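Inositol 2-dehydrogenase/D-chiro-inositol 3-dehydrogenase (Lactobacillus casei, PDB 4MIO) catalyses the NAD+-dependent oxidation of myo-inositol to 2-keto-myo-inositol (scyllo-inosose), and also oxidises D-chiro-inositol to its 1-keto derivative. Local coordinates at the 1,4-dihydronicotinamide adenine dinucleotide site and the interface of chains A and B. Numbering follows the deposited sequence. Chains: chain A/B, Inositol 2-dehydrogenase/D-chiro-inositol 3-dehydrogenase.

Contact 1 is the NAD(H) cleft of one subunit, and contact 2 is a patch of the two-fold interface of chains A and B. The centres of their C-alpha atoms lie about 37 Å apart, and no residue belongs to both. Contact 1 draws mainly on the Rossmann half, with A:His176, A:Trp274 and A:Tyr282 added from the C-terminal half. Contact 2 pairs strand 248-250 of chain A with strand 259-262 of chain B, flanked by helix 131-141, A:Ile144 and A:Ile145. This patch is built by the C-terminal alpha/beta region, at a distance from the cofactor; the structure alone does not show whether the two are coupled.

Contact 1: the 1,4-dihydronicotinamide adenine dinucleotide site. Residues chain A 8-14, 35-37, 73-76, 78-79, 96-98, 124, 126, 176, 274, 282. With NAI (1,4-dihydronicotinamide adenine dinucleotide), chain C.
The reduced cofactor NAI lies extended in the Rossmann cleft, with A:Asp35 selecting its adenosine ribose. The carboxylate faces the diol squarely: A:Asp35 OD1 takes the 2'-hydroxyl NAI O2B at 2.7 Å and A:Asp35 OD2 the 3'-hydroxyl NAI O3B at 2.6 Å, each on its syn lone pair. The anti lone pairs accept the backbone N-H groups of A:Asp37 and A:Thr10, so both oxygens are doubly gripped and the carboxylate's rotation is fixed. This acidic pairing suits NAD(H) and would probably repel the 2'-phosphate of NADP(H). An alanine here would remove both ribose bonds and is likely to weaken cofactor binding and its discrimination.

The adenine is sandwiched between A:Ser74 CB and the branches of A:Ile36, whose CG2 and CD1 cover its six- and five-membered rings. A:Phe75 presents its face to the edge of the five-membered adenine ring of NAI, planes 85° apart, with NAI C8A over the phenyl centre. At the diphosphate, the N-H of A:Met13 meets NAI O2N at 2.8 Å, nearly straight (171°), and that of A:Ala12 meets NAI O2A; water 1 joins A:Gly11, A:Gly14 and A:Val73 to O2N.

The carboxamide is fixed at both ends: A:Tyr282 OH donates to NAI O7N at 2.7 Å, in its ring plane, while NAI N7N donates to A:Glu96 OE1 at 3.0 Å from above the carboxylate plane. A:Met13 CE and A:Trp274 CH2 each lie 3.7 Å from NAI C4N, the hydride-carrying carbon. A:Lys97 O accepts from O3D and O2D of the nicotinamide ribose. The glycine-rich GxGxxG motif, residues 9-14, forms the turn after strand 3-8 and the start of helix 12-24, whose N-terminal end points at the diphosphate.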
ATOM      1  N   ILE A   8      10.464  11.936 -40.761  1.00 19.60           N
ATOM      2  CA  ILE A   8      11.587  12.833 -40.884  1.00 22.30           C
ATOM      3  C   ILE A   8      12.447  12.763 -39.597  1.00 23.87           C
ATOM      4  O   ILE A   8      12.077  13.281 -38.576  1.00 24.24           O
ATOM      5  CB  ILE A   8      11.136  14.245 -41.121  1.00 23.31           C
ATOM      6  CG1 ILE A   8      10.270  14.359 -42.389  1.00 23.23           C
ATOM      7  CG2 ILE A   8      12.328  15.182 -41.166  1.00 25.15           C
ATOM      8  CD1 ILE A   8       9.526  15.585 -42.502  1.00 26.54           C
ATOM      9  N   GLY A   9      13.586  12.117 -39.716  1.00 23.90           N
ATOM     10  CA  GLY A   9      14.471  11.840 -38.613  1.00 25.84           C
ATOM     11  C   GLY A   9      14.286  10.423 -38.158  1.00 26.79           C
ATOM     12  O   GLY A   9      13.302  10.113 -37.521  1.00 25.46           O
ATOM     13  N   THR A  10      15.231   9.567 -38.476  1.00 24.60           N
ATOM     14  CA  THR A  10      15.151   8.163 -38.142  1.00 22.89           C
ATOM     15  C   THR A  10      16.232   7.722 -37.157  1.00 27.45           C
ATOM     16  O   THR A  10      16.959   6.792 -37.401  1.00 29.87           O
ATOM     17  CB  THR A  10      15.167   7.274 -39.396  1.00 30.71           C
ATOM     18  OG1 THR A  10      16.423   7.390 -40.050  1.00 27.84           O
ATOM     19  CG2 THR A  10      14.082   7.722 -40.364  1.00 27.52           C
ATOM     20  N   GLY A  11      16.283   8.430 -36.038  1.00 24.07           N
ATOM     21  CA  GLY A  11      17.176   8.121 -34.944  1.00 24.46           C
ATOM     22  C   GLY A  11      16.508   7.239 -33.927  1.00 25.00           C
ATOM     23  O   GLY A  11      15.754   6.415 -34.283  1.00 23.70           O
ATOM     24  N   ALA A  12      16.843   7.443 -32.664  1.00 23.66           N
ATOM     25  CA  ALA A  12      16.287   6.648 -31.595  1.00 25.87           C
ATOM     26  C   ALA A  12      14.744   6.679 -31.536  1.00 22.23           C
ATOM     27  O   ALA A  12      14.132   5.650 -31.591  1.00 21.52           O
ATOM     28  CB  ALA A  12      16.882   7.078 -30.233  1.00 25.89           C
ATOM     29  N   MET A  13      14.191   7.862 -31.407  1.00 21.53           N
ATOM     30  CA  MET A  13      12.739   8.008 -31.260  1.00 22.43           C
ATOM     31  C   MET A  13      12.034   7.833 -32.597  1.00 22.81           C
ATOM     32  O   MET A  13      10.963   7.315 -32.660  1.00 20.18           O
ATOM     33  CB  MET A  13      12.408   9.337 -30.623  1.00 23.57           C
ATOM     34  CG  MET A  13      10.984   9.511 -30.203  1.00 19.79           C
ATOM     35  SD  MET A  13      10.470   8.187 -29.110  1.00 25.31           S
ATOM     36  CE  MET A  13       9.182   8.993 -28.201  1.00 23.21           C
ATOM     37  N   GLY A  14      12.709   8.242 -33.660  1.00 22.49           N
ATOM     38  CA  GLY A  14      12.212   8.021 -34.993  1.00 21.89           C
ATOM     39  C   GLY A  14      12.007   6.557 -35.269  1.00 21.64           C
ATOM     40  O   GLY A  14      10.990   6.182 -35.769  1.00 21.14           O
ATOM     41  N   ASP A  35      16.567  11.433 -43.464  1.00 27.84           N
ATOM     42  CA  ASP A  35      17.472  11.729 -42.366  1.00 29.26           C
ATOM     43  C   ASP A  35      18.727  12.397 -42.971  1.00 31.04           C
ATOM     44  O   ASP A  35      19.100  12.038 -44.041  1.00 32.90           O
ATOM     45  CB  ASP A  35      17.824  10.439 -41.641  1.00 29.86           C
ATOM     46  CG  ASP A  35      18.460  10.672 -40.291  1.00 32.72           C
ATOM     47  OD1 ASP A  35      19.569  11.178 -40.250  1.00 31.62           O
ATOM     48  OD2 ASP A  35      17.829  10.374 -39.277  1.00 29.79           O
ATOM     49  N   ILE A  36      19.308  13.352 -42.275  1.00 28.80           N
ATOM     50  CA  ILE A  36      20.538  13.981 -42.748  1.00 30.23           C
ATOM     51  C   ILE A  36      21.619  12.955 -42.821  1.00 31.64           C
ATOM     52  O   ILE A  36      22.580  13.091 -43.571  1.00 33.02           O
ATOM     53  CB  ILE A  36      20.971  15.148 -41.879  1.00 29.53           C
ATOM     54  CG1 ILE A  36      21.199  14.719 -40.427  1.00 26.82           C
ATOM     55  CG2 ILE A  36      19.990  16.239 -41.961  1.00 32.57           C
ATOM     56  CD1 ILE A  36      21.603  15.832 -39.562  1.00 29.88           C
ATOM     57  N   ASP A  37      21.455  11.908 -42.051  1.00 30.88           N
ATOM     58  CA  ASP A  37      22.281  10.768 -42.132  1.00 31.03           C
ATOM     59  C   ASP A  37      21.651   9.718 -42.982  1.00 35.47           C
ATOM     60  O   ASP A  37      21.002   8.829 -42.531  1.00 33.81           O
ATOM     61  CB  ASP A  37      22.627  10.247 -40.756  1.00 33.57           C
ATOM     62  CG  ASP A  37      23.543   9.074 -40.789  1.00 37.13           C
ATOM     63  OD1 ASP A  37      23.807   8.553 -41.859  1.00 40.36           O
ATOM     64  OD2 ASP A  37      23.996   8.631 -39.747  1.00 44.62           O
ATOM     65  N   VAL A  73      10.776  13.849 -36.233  1.00 20.36           N
ATOM     66  CA  VAL A  73      11.526  13.253 -35.151  1.00 22.32           C
ATOM     67  C   VAL A  73      13.047  13.512 -35.262  1.00 23.75           C
ATOM     68  O   VAL A  73      13.839  12.730 -34.857  1.00 22.85           O
ATOM     69  CB  VAL A  73      11.266  11.739 -35.050  1.00 19.63           C
ATOM     70  CG1 VAL A  73      11.360  11.294 -33.609  1.00 19.92           C
ATOM     71  CG2 VAL A  73       9.895  11.413 -35.605  1.00 22.04           C
ATOM     72  N   SER A  74      13.355  14.670 -35.793  1.00 22.87           N
ATOM     73  CA  SER A  74      14.729  15.123 -35.918  1.00 25.38           C
ATOM     74  C   SER A  74      15.197  15.818 -34.644  1.00 27.90           C
ATOM     75  O   SER A  74      14.492  15.822 -33.662  1.00 24.66           O
ATOM     76  CB  SER A  74      14.793  16.045 -37.118  1.00 23.08           C
ATOM     77  OG  SER A  74      13.898  17.086 -37.018  1.00 24.99           O
ATOM     78  N   PHE A  75      16.390  16.387 -34.660  1.00 27.65           N
ATOM     79  CA  PHE A  75      16.871  17.190 -33.558  1.00 28.00           C
ATOM     80  C   PHE A  75      15.837  18.250 -33.230  1.00 27.43           C
ATOM     81  O   PHE A  75      15.184  18.770 -34.102  1.00 26.29           O
ATOM     82  CB  PHE A  75      18.198  17.895 -33.867  1.00 26.65           C
ATOM     83  CG  PHE A  75      19.361  16.977 -34.114  1.00 26.37           C
ATOM     84  CD1 PHE A  75      19.406  15.735 -33.590  1.00 27.97           C
ATOM     85  CD2 PHE A  75      20.424  17.384 -34.889  1.00 28.73           C
ATOM     86  CE1 PHE A  75      20.456  14.903 -33.830  1.00 28.50           C
ATOM     87  CE2 PHE A  75      21.473  16.539 -35.131  1.00 25.85           C
ATOM     88  CZ  PHE A  75      21.500  15.326 -34.604  1.00 26.69           C
ATOM     89  N   GLY A  76      15.687  18.559 -31.956  1.00 23.49           N
ATOM     90  CA  GLY A  76      14.717  19.528 -31.566  1.00 26.91           C
ATOM     91  C   GLY A  76      14.823  20.835 -32.310  1.00 29.97           C
ATOM     92  O   GLY A  76      13.850  21.417 -32.678  1.00 27.81           O
ATOM     93  N   ALA A  78      15.640  21.372 -35.141  1.00 30.43           N
ATOM     94  CA  ALA A  78      15.281  21.206 -36.538  1.00 30.40           C
ATOM     95  C   ALA A  78      13.774  21.107 -36.794  1.00 32.38           C
ATOM     96  O   ALA A  78      13.368  21.023 -37.922  1.00 29.54           O
ATOM     97  CB  ALA A  78      15.956  20.026 -37.116  1.00 27.12           C
ATOM     98  N   HIS A  79      12.970  21.134 -35.742  1.00 29.53           N
ATOM     99  CA  HIS A  79      11.535  20.968 -35.892  1.00 25.94           C
ATOM    100  C   HIS A  79      10.865  22.164 -36.530  1.00 31.04           C
ATOM    101  O   HIS A  79      10.056  21.991 -37.383  1.00 28.52           O
ATOM    102  CB  HIS A  79      10.880  20.634 -34.546  1.00 26.76           C
ATOM    103  CG  HIS A  79      11.317  19.328 -33.949  1.00 21.94           C
ATOM    104  ND1 HIS A  79      10.807  18.860 -32.769  1.00 22.55           N
ATOM    105  CD2 HIS A  79      12.207  18.403 -34.359  1.00 22.38           C
ATOM    106  CE1 HIS A  79      11.350  17.696 -32.500  1.00 21.54           C
ATOM    107  NE2 HIS A  79      12.217  17.402 -33.438  1.00 23.71           N
ATOM    108  N   GLU A  96       7.417  15.487 -32.605  1.00 18.94           N
ATOM    109  CA  GLU A  96       7.896  15.290 -31.266  1.00 19.62           C
ATOM    110  C   GLU A  96       8.114  16.633 -30.605  1.00 22.40           C
ATOM    111  O   GLU A  96       8.275  17.616 -31.262  1.00 20.86           O
ATOM    112  CB  GLU A  96       9.165  14.427 -31.245  1.00 19.38           C
ATOM    113  CG  GLU A  96       8.924  12.945 -31.073  1.00 18.97           C
ATOM    114  CD  GLU A  96       8.116  12.613 -29.831  1.00 21.14           C
ATOM    115  OE1 GLU A  96       8.060  13.462 -28.936  1.00 22.30           O
ATOM    116  OE2 GLU A  96       7.575  11.533 -29.770  1.00 23.00           O
ATOM    117  N   LYS A  97       8.096  16.645 -29.272  1.00 19.54           N
ATOM    118  CA  LYS A  97       8.534  17.812 -28.536  1.00 22.68           C
ATOM    119  C   LYS A  97      10.014  18.071 -28.850  1.00 21.22           C
ATOM    120  O   LYS A  97      10.727  17.170 -29.150  1.00 23.11           O
ATOM    121  CB  LYS A  97       8.328  17.629 -27.035  1.00 23.00           C
ATOM    122  CG  LYS A  97       8.801  16.335 -26.525  1.00 25.49           C
ATOM    123  CD  LYS A  97       9.782  16.404 -25.409  1.00 32.87           C
ATOM    124  CE  LYS A  97      11.042  17.070 -25.802  1.00 30.49           C
ATOM    125  NZ  LYS A  97      12.248  16.517 -25.190  1.00 34.53           N
ATOM    126  N   PRO A  98      10.421  19.344 -28.818  1.00 20.40           N
ATOM    127  CA  PRO A  98       9.604  20.524 -28.676  1.00 21.52           C
ATOM    128  C   PRO A  98       8.964  20.948 -30.026  1.00 23.17           C
ATOM    129  O   PRO A  98       9.405  20.488 -31.020  1.00 25.35           O
ATOM    130  CB  PRO A  98      10.623  21.561 -28.275  1.00 24.14           C
ATOM    131  CG  PRO A  98      11.794  21.141 -28.882  1.00 23.78           C
ATOM    132  CD  PRO A  98      11.827  19.707 -28.924  1.00 24.45           C
ATOM    133  N   GLY A 124       4.129  15.794 -29.527  1.00 17.20           N
ATOM    134  CA  GLY A 124       4.307  14.572 -28.767  1.00 16.92           C
ATOM    135  C   GLY A 124       4.452  14.615 -27.246  1.00 17.55           C
ATOM    136  O   GLY A 124       5.293  13.952 -26.696  1.00 19.54           O
ATOM    137  N   MET A 126       3.357  13.023 -24.466  1.00 17.46           N
ATOM    138  CA  MET A 126       2.662  11.779 -24.189  1.00 17.73           C
ATOM    139  C   MET A 126       2.065  11.626 -22.802  1.00 17.21           C
ATOM    140  O   MET A 126       1.268  10.775 -22.609  1.00 15.16           O
ATOM    141  CB  MET A 126       3.542  10.587 -24.503  1.00 16.56           C
ATOM    142  CG  MET A 126       4.528  10.240 -23.422  1.00 17.83           C
ATOM    143  SD  MET A 126       5.772  11.496 -23.135  1.00 18.25           S
ATOM    144  CE  MET A 126       6.619  10.783 -21.700  1.00 20.82           C
ATOM    145  N   HIS A 176       7.865  17.893 -19.563  1.00 13.45           N
ATOM    146  CA  HIS A 176       6.711  17.038 -19.455  1.00 14.03           C
ATOM    147  C   HIS A 176       5.691  17.530 -18.407  1.00 14.62           C
ATOM    148  O   HIS A 176       4.525  17.556 -18.641  1.00 14.96           O
ATOM    149  CB  HIS A 176       7.154  15.600 -19.188  1.00 13.94           C
ATOM    150  CG  HIS A 176       7.862  14.983 -20.342  1.00 16.42           C
ATOM    151  ND1 HIS A 176       7.202  14.563 -21.466  1.00 17.34           N
ATOM    152  CD2 HIS A 176       9.166  14.748 -20.567  1.00 18.45           C
ATOM    153  CE1 HIS A 176       8.074  14.089 -22.321  1.00 19.42           C
ATOM    154  NE2 HIS A 176       9.268  14.173 -21.793  1.00 21.77           N
ATOM    155  N   TRP A 274      12.659   5.220 -18.418  1.00 23.49           N
ATOM    156  CA  TRP A 274      11.551   6.057 -18.866  1.00 23.14           C
ATOM    157  C   TRP A 274      10.887   5.510 -20.113  1.00 23.99           C
ATOM    158  O   TRP A 274       9.704   5.672 -20.321  1.00 23.15           O
ATOM    159  CB  TRP A 274      11.963   7.508 -19.050  1.00 27.32           C
ATOM    160  CG  TRP A 274      13.030   7.766 -20.053  1.00 28.23           C
ATOM    161  CD1 TRP A 274      14.344   7.905 -19.818  1.00 28.96           C
ATOM    162  CD2 TRP A 274      12.860   7.937 -21.457  1.00 29.08           C
ATOM    163  NE1 TRP A 274      15.009   8.128 -20.970  1.00 36.09           N
ATOM    164  CE2 TRP A 274      14.118   8.152 -22.002  1.00 30.35           C
ATOM    165  CE3 TRP A 274      11.771   7.867 -22.315  1.00 28.43           C
ATOM    166  CZ2 TRP A 274      14.313   8.324 -23.357  1.00 32.76           C
ATOM    167  CZ3 TRP A 274      11.973   8.048 -23.645  1.00 31.49           C
ATOM    168  CH2 TRP A 274      13.229   8.274 -24.150  1.00 31.83           C
ATOM    169  N   TYR A 282       2.964   6.342 -25.249  1.00 14.32           N
ATOM    170  CA  TYR A 282       3.389   6.520 -26.622  1.00 17.98           C
ATOM    171  C   TYR A 282       2.487   5.815 -27.613  1.00 17.39           C
ATOM    172  O   TYR A 282       2.125   6.373 -28.612  1.00 18.50           O
ATOM    173  CB  TYR A 282       4.833   6.065 -26.811  1.00 17.27           C
ATOM    174  CG  TYR A 282       5.872   6.880 -26.087  1.00 18.10           C
ATOM    175  CD1 TYR A 282       5.963   8.227 -26.236  1.00 17.83           C
ATOM    176  CD2 TYR A 282       6.784   6.269 -25.274  1.00 19.91           C
ATOM    177  CE1 TYR A 282       6.911   8.964 -25.577  1.00 20.63           C
ATOM    178  CE2 TYR A 282       7.711   6.976 -24.597  1.00 19.54           C
ATOM    179  CZ  TYR A 282       7.800   8.329 -24.741  1.00 20.19           C
ATOM    180  OH  TYR A 282       8.755   9.003 -24.053  1.00 26.32           O
TER
HETATM  181  PA  NAI C 401      18.515  11.128 -32.202  1.00 25.93           P
HETATM  182  O1A NAI C 401      19.638  12.015 -32.266  1.00 28.64           O
HETATM  183  O2A NAI C 401      18.689   9.770 -31.947  1.00 21.52           O
HETATM  184  O5B NAI C 401      17.804  11.142 -33.593  1.00 24.55           O
HETATM  185  C5B NAI C 401      17.583  12.262 -34.351  1.00 27.36           C
HETATM  186  C4B NAI C 401      17.698  11.935 -35.845  1.00 26.40           C
HETATM  187  O4B NAI C 401      17.377  13.059 -36.617  1.00 30.54           O
HETATM  188  C3B NAI C 401      19.123  11.643 -36.276  1.00 26.75           C
HETATM  189  O3B NAI C 401      19.154  10.464 -36.986  1.00 28.14           O
HETATM  190  C2B NAI C 401      19.536  12.828 -37.106  1.00 28.17           C
HETATM  191  O2B NAI C 401      20.512  12.504 -38.063  1.00 30.95           O
HETATM  192  C1B NAI C 401      18.245  13.206 -37.738  1.00 27.96           C
HETATM  193  N9A NAI C 401      18.168  14.603 -38.094  1.00 27.60           N
HETATM  194  C8A NAI C 401      18.660  15.624 -37.458  1.00 26.82           C
HETATM  195  N7A NAI C 401      18.309  16.759 -38.032  1.00 31.36           N
HETATM  196  C5A NAI C 401      17.585  16.455 -39.087  1.00 28.78           C
HETATM  197  C6A NAI C 401      16.900  17.164 -40.152  1.00 29.70           C
HETATM  198  N6A NAI C 401      16.892  18.475 -40.275  1.00 30.75           N
HETATM  199  N1A NAI C 401      16.219  16.437 -41.023  1.00 29.27           N
HETATM  200  C2A NAI C 401      16.189  15.151 -40.972  1.00 27.60           C
HETATM  201  N3A NAI C 401      16.798  14.443 -40.054  1.00 28.55           N
HETATM  202  C4A NAI C 401      17.487  15.044 -39.099  1.00 28.14           C
HETATM  203  O3  NAI C 401      17.515  11.863 -31.202  1.00 24.40           O
HETATM  204  PN  NAI C 401      16.106  11.294 -30.641  1.00 25.19           P
HETATM  205  O1N NAI C 401      16.267  10.856 -29.265  1.00 27.59           O
HETATM  206  O2N NAI C 401      15.599  10.282 -31.508  1.00 25.11           O
HETATM  207  O5D NAI C 401      15.185  12.494 -30.511  1.00 22.48           O
HETATM  208  C5D NAI C 401      14.500  12.991 -31.630  1.00 22.62           C
HETATM  209  C4D NAI C 401      13.405  13.925 -31.182  1.00 24.10           C
HETATM  210  O4D NAI C 401      12.517  13.190 -30.377  1.00 32.79           O
HETATM  211  C3D NAI C 401      13.918  15.025 -30.301  1.00 23.85           C
HETATM  212  O3D NAI C 401      13.145  16.153 -30.590  1.00 27.09           O
HETATM  213  C2D NAI C 401      13.609  14.521 -28.909  1.00 22.69           C
HETATM  214  O2D NAI C 401      13.406  15.628 -28.118  1.00 25.08           O
HETATM  215  C1D NAI C 401      12.293  13.836 -29.148  1.00 24.08           C
HETATM  216  N1N NAI C 401      12.010  12.874 -28.089  1.00 24.19           N
HETATM  217  C2N NAI C 401      10.896  12.910 -27.389  1.00 23.35           C
HETATM  218  C3N NAI C 401      10.621  12.030 -26.368  1.00 25.70           C
HETATM  219  C7N NAI C 401       9.337  12.113 -25.570  1.00 27.14           C
HETATM  220  O7N NAI C 401       9.299  11.587 -24.504  1.00 25.84           O
HETATM  221  N7N NAI C 401       8.332  12.766 -26.082  1.00 24.54           N
HETATM  222  C4N NAI C 401      11.565  10.925 -26.060  1.00 24.99           C
HETATM  223  C5N NAI C 401      12.714  10.984 -26.921  1.00 27.28           C
HETATM  224  C6N NAI C 401      12.856  11.935 -27.882  1.00 22.39           C
HETATM  225  O   HOH W   1      14.834  10.136 -34.296  1.00 24.13           O
HETATM  226  O   HOH W   2      11.192  12.095 -22.675  1.00 33.53           O

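Contact 2: the interface of chains A and B. Residues chain A 139, 144-145, 246-249; chain B 260-261.
Antiparallel strand pairing joins the two copies here, strand 248-250 of chain A running beside strand 259-262 of chain B. The edge-to-edge addition continues a beta-sheet across the subunit boundary, and two-fold symmetry repeats it with the chains exchanged. It helps to hold together two subunits of the deposited tetramer, although the coordinates alone do not prove that this is the form in solution.

The backbone register is set by a reciprocal pair between A:Glu248 and B:Arg261. A:Glu248 N donates to B:Arg261 O at 3.0 Å, in the carbonyl plane and on a lone pair. The return bond, from B:Arg261 N to A:Glu248 O, is 2.9 Å long and nearly straight (168°). Being made by main-chain atoms, these bonds fix alignment more than side-chain identity.

Specific packing comes from B:Leu260, which plugs into an aliphatic patch on chain A. Its CG stands anti to the backbone N (chi1 171°), which carries the branched end toward chain A, where the two methyls meet different neighbours. B:Leu260 CD2 meets A:Ile144 CD1 tip to tip at 3.6 Å. B:Leu260 CD1 touches A:Ile145 CG2, also at 3.6 Å, where the two side chains run antiparallel, flank to flank. A:Leu249 lies parallel beside B:Leu260, and A:Leu249 CD2 packs against B:Leu260 CD1. The aliphatic stem of A:Lys139 flanks this cluster more loosely.

The side chains of A:Glu248 and B:Arg261 pass at a slant, with carboxylate and guanidinium planes 32° apart. Their opposite charges may attract, though the charged atoms form no salt bridge: the carboxylate oxygen A:Glu248 OE1 lies 3.5 Å from the methylene B:Arg261 CD but 4.2 Å from the guanidinium nitrogen B:Arg261 NE.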
ATOM      1  N   LYS A 139     -10.715  12.186 -12.100  1.00 14.78           N
ATOM      2  CA  LYS A 139     -11.249  12.195 -10.778  1.00 14.98           C
ATOM      3  C   LYS A 139     -11.265  13.601 -10.215  1.00 16.81           C
ATOM      4  O   LYS A 139     -12.198  13.989  -9.579  1.00 16.30           O
ATOM      5  CB  LYS A 139     -10.467  11.229  -9.872  1.00 16.74           C
ATOM      6  CG  LYS A 139     -11.084  10.902  -8.554  1.00 16.35           C
ATOM      7  CD  LYS A 139     -12.350  10.166  -8.682  1.00 20.07           C
ATOM      8  CE  LYS A 139     -12.770   9.530  -7.376  1.00 21.06           C
ATOM      9  NZ  LYS A 139     -14.180   9.047  -7.383  1.00 28.39           N
ATOM     10  N   ILE A 144     -14.631  16.041  -6.486  1.00 14.82           N
ATOM     11  CA  ILE A 144     -14.634  15.307  -5.248  1.00 14.92           C
ATOM     12  C   ILE A 144     -13.695  15.843  -4.163  1.00 13.76           C
ATOM     13  O   ILE A 144     -13.975  15.679  -3.027  1.00 15.91           O
ATOM     14  CB  ILE A 144     -14.431  13.792  -5.489  1.00 15.89           C
ATOM     15  CG1 ILE A 144     -14.851  12.947  -4.287  1.00 17.67           C
ATOM     16  CG2 ILE A 144     -13.020  13.502  -5.948  1.00 18.63           C
ATOM     17  CD1 ILE A 144     -14.902  11.501  -4.568  1.00 22.30           C
ATOM     18  N   ILE A 145     -12.615  16.501  -4.552  1.00 13.51           N
ATOM     19  CA  ILE A 145     -11.727  17.126  -3.606  1.00 12.88           C
ATOM     20  C   ILE A 145     -11.776  18.657  -3.629  1.00 13.09           C
ATOM     21  O   ILE A 145     -10.976  19.303  -3.032  1.00 13.56           O
ATOM     22  CB  ILE A 145     -10.257  16.643  -3.693  1.00 12.63           C
ATOM     23  CG1 ILE A 145      -9.593  17.121  -4.967  1.00 12.56           C
ATOM     24  CG2 ILE A 145     -10.164  15.134  -3.524  1.00 13.73           C
ATOM     25  CD1 ILE A 145      -8.095  16.874  -5.044  1.00 13.79           C
ATOM     26  N   THR A 246     -10.947  19.795  -0.060  1.00 13.45           N
ATOM     27  CA  THR A 246     -11.608  18.844   0.795  1.00 13.63           C
ATOM     28  C   THR A 246     -11.015  17.426   0.762  1.00 13.25           C
ATOM     29  O   THR A 246     -11.527  16.534   1.385  1.00 14.61           O
ATOM     30  CB  THR A 246     -13.109  18.728   0.449  1.00 13.38           C
ATOM     31  OG1 THR A 246     -13.247  18.110  -0.801  1.00 14.72           O
ATOM     32  CG2 THR A 246     -13.761  20.069   0.401  1.00 15.55           C
ATOM     33  N   GLY A 247      -9.935  17.261   0.037  1.00 12.09           N
ATOM     34  CA  GLY A 247      -9.261  16.002  -0.032  1.00 14.39           C
ATOM     35  C   GLY A 247      -8.023  16.088  -0.901  1.00 13.39           C
ATOM     36  O   GLY A 247      -7.680  17.136  -1.333  1.00 11.94           O
ATOM     37  N   GLU A 248      -7.406  14.937  -1.147  1.00 11.62           N
ATOM     38  CA  GLU A 248      -6.222  14.832  -1.984  1.00 11.45           C
ATOM     39  C   GLU A 248      -6.336  13.678  -2.977  1.00 10.78           C
ATOM     40  O   GLU A 248      -7.025  12.744  -2.712  1.00 11.20           O
ATOM     41  CB  GLU A 248      -4.948  14.629  -1.147  1.00 13.35           C
ATOM     42  CG  GLU A 248      -4.711  15.645  -0.074  1.00 11.46           C
ATOM     43  CD  GLU A 248      -3.390  15.422   0.673  1.00 17.02           C
ATOM     44  OE1 GLU A 248      -2.757  14.414   0.427  1.00 19.07           O
ATOM     45  OE2 GLU A 248      -3.037  16.294   1.472  1.00 16.47           O
ATOM     46  N   LEU A 249      -5.636  13.809  -4.088  1.00 10.75           N
ATOM     47  CA  LEU A 249      -5.493  12.749  -5.060  1.00 10.94           C
ATOM     48  C   LEU A 249      -4.038  12.527  -5.394  1.00 13.38           C
ATOM     49  O   LEU A 249      -3.327  13.447  -5.575  1.00 13.71           O
ATOM     50  CB  LEU A 249      -6.255  13.073  -6.350  1.00 12.02           C
ATOM     51  CG  LEU A 249      -7.768  13.045  -6.269  1.00 11.34           C
ATOM     52  CD1 LEU A 249      -8.383  13.884  -7.413  1.00 14.30           C
ATOM     53  CD2 LEU A 249      -8.285  11.650  -6.304  1.00 14.29           C
TER
ATOM     54  N   LEU B 260      -7.421   8.319  -3.386  1.00 12.83           N
ATOM     55  CA  LEU B 260      -8.230   9.414  -2.903  1.00 10.98           C
ATOM     56  C   LEU B 260      -8.182   9.485  -1.403  1.00 12.27           C
ATOM     57  O   LEU B 260      -8.469   8.537  -0.756  1.00 13.82           O
ATOM     58  CB  LEU B 260      -9.679   9.247  -3.355  1.00 11.57           C
ATOM     59  CG  LEU B 260     -10.757  10.169  -2.783  1.00 12.34           C
ATOM     60  CD1 LEU B 260     -10.535  11.552  -3.277  1.00 14.29           C
ATOM     61  CD2 LEU B 260     -12.119   9.745  -3.173  1.00 15.14           C
ATOM     62  N   ARG B 261      -7.810  10.639  -0.882  1.00 10.76           N
ATOM     63  CA  ARG B 261      -7.965  10.930   0.507  1.00 11.47           C
ATOM     64  C   ARG B 261      -9.191  11.848   0.697  1.00 11.70           C
ATOM     65  O   ARG B 261      -9.196  12.927   0.203  1.00 12.83           O
ATOM     66  CB  ARG B 261      -6.725  11.596   1.083  1.00 12.27           C
ATOM     67  CG  ARG B 261      -5.572  10.649   1.412  1.00 13.67           C
ATOM     68  CD  ARG B 261      -4.264  11.382   1.433  1.00 15.54           C
ATOM     69  NE  ARG B 261      -3.228  10.643   2.118  1.00 17.42           N
ATOM     70  CZ  ARG B 261      -2.461   9.742   1.536  1.00 22.85           C
ATOM     71  NH1 ARG B 261      -2.645   9.435   0.280  1.00 17.29           N
ATOM     72  NH2 ARG B 261      -1.527   9.144   2.236  1.00 25.31           N
TER